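Enoyl-CoA hydratase/isomerase family protein (Ruegeria pomeroyi, PDB 3L3S) probably acts as a hydro-lyase of the crotonase superfamily, a group of enzymes that mostly work on acyl-CoA thioesters. Local coordinates at residues C93-K105 / A117-A129. Residues are numbered along the deposited sequence; the frame is centred on the assembly and turned at random.
Sequences CSALMLDLAHCPK and AAGLQLMAACDLA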
loop_
_atom_site.group_PDB
_atom_site.type_symbol
_atom_site.label_atom_id
_atom_site.label_comp_id
_atom_site.label_asym_id
_atom_site.label_seq_id
_atom_site.Cartn_x
_atom_site.Cartn_y
_atom_site.Cartn_z
ATOM N N CYS B 93 -7.344 -10.694 23.065
ATOM C CA CYS B 93 -6.964 -9.399 22.509
ATOM C C CYS B 93 -7.099 -9.439 20.992
ATOM O O CYS B 93 -7.619 -8.500 20.405
ATOM C CB CYS B 93 -5.533 -9.019 22.886
ATOM S SG CYS B 93 -5.026 -7.444 22.178
ATOM N N SER B 94 -6.687 -10.556 20.387
ATOM C CA SER B 94 -6.772 -10.765 18.942
ATOM C C SER B 94 -8.219 -10.876 18.489
ATOM O O SER B 94 -8.578 -10.357 17.430
ATOM C CB SER B 94 -6.008 -12.017 18.523
ATOM O OG SER B 94 -4.610 -11.818 18.624
ATOM N N ALA B 95 -9.055 -11.490 19.329
ATOM C CA ALA B 95 -10.484 -11.655 19.028
ATOM C C ALA B 95 -11.216 -10.311 19.023
ATOM O O ALA B 95 -12.144 -10.114 18.239
ATOM C CB ALA B 95 -11.140 -12.623 20.015
ATOM N N LEU B 96 -10.763 -9.391 19.879
ATOM C CA LEU B 96 -11.330 -8.043 19.983
ATOM C C LEU B 96 -10.933 -7.224 18.759
ATOM O O LEU B 96 -11.797 -6.677 18.056
ATOM C CB LEU B 96 -10.840 -7.346 21.260
ATOM C CG LEU B 96 -10.899 -5.814 21.387
ATOM C CD1 LEU B 96 -12.321 -5.322 21.583
ATOM C CD2 LEU B 96 -10.012 -5.366 22.531
HETATM N N MSE B 97 -9.634 -7.233 18.471
HETATM C CA MSE B 97 -9.061 -6.484 17.356
HETATM C C MSE B 97 -9.578 -6.913 15.993
HETATM O O MSE B 97 -9.724 -6.081 15.100
HETATM C CB MSE B 97 -7.539 -6.557 17.399
HETATM C CG MSE B 97 -6.929 -6.051 18.685
HETATM SE SE MSE B 97 -7.274 -4.192 18.994
HETATM C CE MSE B 97 -6.487 -4.017 20.775
ATOM N N LEU B 98 -9.926 -8.197 15.878
ATOM C CA LEU B 98 -10.473 -8.778 14.651
ATOM C C LEU B 98 -11.883 -8.229 14.459
ATOM O O LEU B 98 -12.164 -7.567 13.455
ATOM C CB LEU B 98 -10.529 -10.309 14.755
ATOM C CG LEU B 98 -9.840 -11.197 13.711
ATOM C CD1 LEU B 98 -10.107 -12.671 14.037
ATOM C CD2 LEU B 98 -10.304 -10.860 12.295
ATOM N N ASP B 99 -12.718 -8.436 15.482
ATOM C CA ASP B 99 -14.115 -7.978 15.536
ATOM C C ASP B 99 -14.274 -6.469 15.311
ATOM O O ASP B 99 -15.265 -6.034 14.734
ATOM C CB ASP B 99 -14.713 -8.306 16.912
ATOM C CG ASP B 99 -15.376 -9.666 16.976
ATOM O OD1 ASP B 99 -15.183 -10.520 16.073
ATOM O OD2 ASP B 99 -16.106 -9.880 17.963
ATOM N N LEU B 100 -13.303 -5.698 15.808
ATOM C CA LEU B 100 -13.274 -4.240 15.699
ATOM C C LEU B 100 -12.910 -3.750 14.293
ATOM O O LEU B 100 -13.466 -2.755 13.812
ATOM C CB LEU B 100 -12.321 -3.655 16.757
ATOM C CG LEU B 100 -12.142 -2.134 16.839
ATOM C CD1 LEU B 100 -13.467 -1.468 17.201
ATOM C CD2 LEU B 100 -11.054 -1.777 17.831
ATOM N N ALA B 101 -11.990 -4.452 13.636
ATOM C CA ALA B 101 -11.579 -4.090 12.283
ATOM C C ALA B 101 -12.615 -4.549 11.266
ATOM O O ALA B 101 -12.839 -3.861 10.272
ATOM C CB ALA B 101 -10.217 -4.661 11.962
ATOM N N HIS B 102 -13.274 -5.676 11.554
ATOM C CA HIS B 102 -14.322 -6.242 10.684
ATOM C C HIS B 102 -15.737 -5.767 11.076
ATOM O O HIS B 102 -16.737 -6.293 10.573
ATOM C CB HIS B 102 -14.289 -7.782 10.693
ATOM C CG HIS B 102 -13.179 -8.392 9.883
ATOM N ND1 HIS B 102 -12.316 -7.655 9.100
ATOM C CD2 HIS B 102 -12.792 -9.684 9.749
ATOM C CE1 HIS B 102 -11.444 -8.464 8.523
ATOM N NE2 HIS B 102 -11.710 -9.701 8.902
ATOM N N CYS B 103 -15.813 -4.769 11.960
ATOM C CA CYS B 103 -17.085 -4.207 12.426
ATOM C C CYS B 103 -17.759 -3.398 11.313
ATOM O O CYS B 103 -17.171 -2.447 10.808
ATOM C CB CYS B 103 -16.847 -3.319 13.654
ATOM S SG CYS B 103 -18.315 -2.516 14.351
ATOM N N PRO B 104 -18.996 -3.777 10.911
ATOM C CA PRO B 104 -19.772 -3.104 9.855
ATOM C C PRO B 104 -20.016 -1.615 10.105
ATOM O O PRO B 104 -20.114 -0.845 9.157
ATOM C CB PRO B 104 -21.088 -3.873 9.857
ATOM C CG PRO B 104 -20.684 -5.222 10.288
ATOM C CD PRO B 104 -19.756 -4.933 11.421
ATOM N N LYS B 105 -20.119 -1.236 11.383
ATOM C CA LYS B 105 -20.342 0.152 11.804
ATOM C C LYS B 105 -19.000 0.884 11.925
ATOM O O LYS B 105 -18.024 0.291 12.390
ATOM C CB LYS B 105 -21.105 0.183 13.135
ATOM C CG LYS B 105 -22.515 -0.340 12.984
ATOM C CD LYS B 105 -23.267 -0.468 14.273
ATOM C CE LYS B 105 -24.475 -1.377 14.050
ATOM N NZ LYS B 105 -25.374 -1.402 15.224
ATOM N N ALA B 117 2.433 0.055 21.642
ATOM C CA ALA B 117 2.232 -1.394 21.624
ATOM C C ALA B 117 0.804 -1.743 21.219
ATOM O O ALA B 117 0.346 -1.271 20.177
ATOM C CB ALA B 117 2.619 -2.005 22.987
ATOM N N ALA B 118 0.086 -2.493 22.060
ATOM C CA ALA B 118 -1.306 -2.870 21.786
ATOM C C ALA B 118 -2.236 -1.651 21.743
ATOM O O ALA B 118 -3.366 -1.739 21.268
ATOM C CB ALA B 118 -1.794 -3.909 22.793
ATOM N N GLY B 119 -1.705 -0.514 22.197
ATOM C CA GLY B 119 -2.416 0.750 22.191
ATOM C C GLY B 119 -2.417 1.353 20.802
ATOM O O GLY B 119 -3.357 2.066 20.425
ATOM N N LEU B 120 -1.365 1.060 20.034
ATOM C CA LEU B 120 -1.272 1.527 18.654
ATOM C C LEU B 120 -2.123 0.597 17.777
ATOM O O LEU B 120 -2.702 1.035 16.799
ATOM C CB LEU B 120 0.181 1.565 18.172
ATOM C CG LEU B 120 0.483 2.122 16.775
ATOM C CD1 LEU B 120 -0.043 3.541 16.616
ATOM C CD2 LEU B 120 1.962 2.075 16.542
ATOM N N GLN B 121 -2.244 -0.663 18.198
ATOM C CA GLN B 121 -3.046 -1.682 17.513
ATOM C C GLN B 121 -4.541 -1.329 17.550
ATOM O O GLN B 121 -5.217 -1.426 16.527
ATOM C CB GLN B 121 -2.813 -3.048 18.172
ATOM C CG GLN B 121 -3.672 -4.202 17.673
ATOM C CD GLN B 121 -3.299 -5.540 18.282
ATOM O OE1 GLN B 121 -2.632 -5.621 19.323
ATOM N NE2 GLN B 121 -3.722 -6.607 17.625
ATOM N N LEU B 122 -5.022 -0.899 18.722
ATOM C CA LEU B 122 -6.420 -0.508 18.957
ATOM C C LEU B 122 -6.810 0.615 18.020
ATOM O O LEU B 122 -7.890 0.601 17.416
ATOM C CB LEU B 122 -6.606 -0.032 20.407
ATOM C CG LEU B 122 -8.018 0.339 20.902
ATOM C CD1 LEU B 122 -8.878 -0.913 21.048
ATOM C CD2 LEU B 122 -7.928 1.081 22.237
HETATM N N MSE B 123 -5.885 1.564 17.893
HETATM C CA MSE B 123 -6.035 2.725 17.037
HETATM C C MSE B 123 -5.982 2.266 15.569
HETATM O O MSE B 123 -6.843 2.630 14.774
HETATM C CB MSE B 123 -4.906 3.714 17.329
HETATM C CG MSE B 123 -5.132 5.086 16.770
HETATM SE SE MSE B 123 -3.486 5.908 16.140
HETATM C CE MSE B 123 -3.229 4.651 14.685
ATOM N N ALA B 124 -5.001 1.421 15.250
ATOM C CA ALA B 124 -4.822 0.885 13.905
ATOM C C ALA B 124 -5.988 0.014 13.444
ATOM O O ALA B 124 -6.273 -0.032 12.255
ATOM C CB ALA B 124 -3.522 0.127 13.803
ATOM N N ALA B 125 -6.686 -0.615 14.397
ATOM C CA ALA B 125 -7.846 -1.472 14.113
ATOM C C ALA B 125 -9.109 -0.659 13.814
ATOM O O ALA B 125 -10.074 -1.184 13.261
ATOM C CB ALA B 125 -8.095 -2.444 15.264
ATOM N N CYS B 126 -9.099 0.622 14.177
ATOM C CA CYS B 126 -10.234 1.502 13.895
ATOM C C CYS B 126 -10.204 1.910 12.416
ATOM O O CYS B 126 -9.135 1.912 11.804
ATOM C CB CYS B 126 -10.213 2.747 14.786
ATOM S SG CYS B 126 -10.515 2.439 16.557
ATOM N N ASP B 127 -11.371 2.206 11.838
ATOM C CA ASP B 127 -11.475 2.615 10.433
ATOM C C ASP B 127 -10.786 3.961 10.222
ATOM O O ASP B 127 -10.012 4.138 9.268
ATOM C CB ASP B 127 -12.938 2.722 9.999
ATOM C CG ASP B 127 -13.662 1.387 10.017
ATOM O OD1 ASP B 127 -13.108 0.390 9.514
ATOM O OD2 ASP B 127 -14.797 1.342 10.531
ATOM N N LEU B 128 -11.066 4.898 11.131
ATOM C CA LEU B 128 -10.476 6.236 11.096
ATOM C C LEU B 128 -9.700 6.588 12.388
ATOM O O LEU B 128 -9.928 5.993 13.448
ATOM C CB LEU B 128 -11.551 7.287 10.800
ATOM C CG LEU B 128 -12.417 7.114 9.541
ATOM C CD1 LEU B 128 -13.476 8.195 9.467
ATOM C CD2 LEU B 128 -11.552 7.102 8.289
ATOM N N ALA B 129 -8.753 7.519 12.275
ATOM C CA ALA B 129 -7.939 7.954 13.410
ATOM C C ALA B 129 -7.542 9.415 13.236
ATOM O O ALA B 129 -7.019 9.810 12.189
ATOM C CB ALA B 129 -6.693 7.080 13.555
#
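One face of the Q121 carboxamide is covered by the side chain of M97, a selenomethionine, whose CG lies over the plane 3.4 Å from Q121 NE2. C93 SG stands above the same face, 4.1 Å from Q121 OE1. NE2 is also hydrogen-bonded to Y232 OH of the third subunit, which probably helps hold the amide in this rotation. With CG anti to the backbone N (chi1 174°) and an extended chain, Q121 spans the gap to helix 84-101. Shortening this side chain to an alanine would probably leave Y232 OH of the third subunit without its amide partner and M97 CG without the flat group beside it.

The bent M97 chain brings SE within 3.8 Å of L122 CA, while its CE meets L122 CD1. L100 CD2 wedges between L122 and A125, touching L122 CD1 at 4.0 Å. Toward the C-terminal end of helix 84-101 the backbones themselves approach: A101 CA lies 3.4 Å from A125 O in a CA-H...O contact (138° at H).

The segments close from 8.7 Å between the CA atoms of C93 and A118. At A101 and A125 the CA separation is 4.9 Å. The axes of helix 93-101 and helix 118-124 run 24° from parallel, 10.1 Å apart at closest approach. In this crotonase-like fold the two near-parallel helices pack beside strand 53-58, whose I56 touches L100 and L122, while helix 150-155 covers Q121 through P151 and A154.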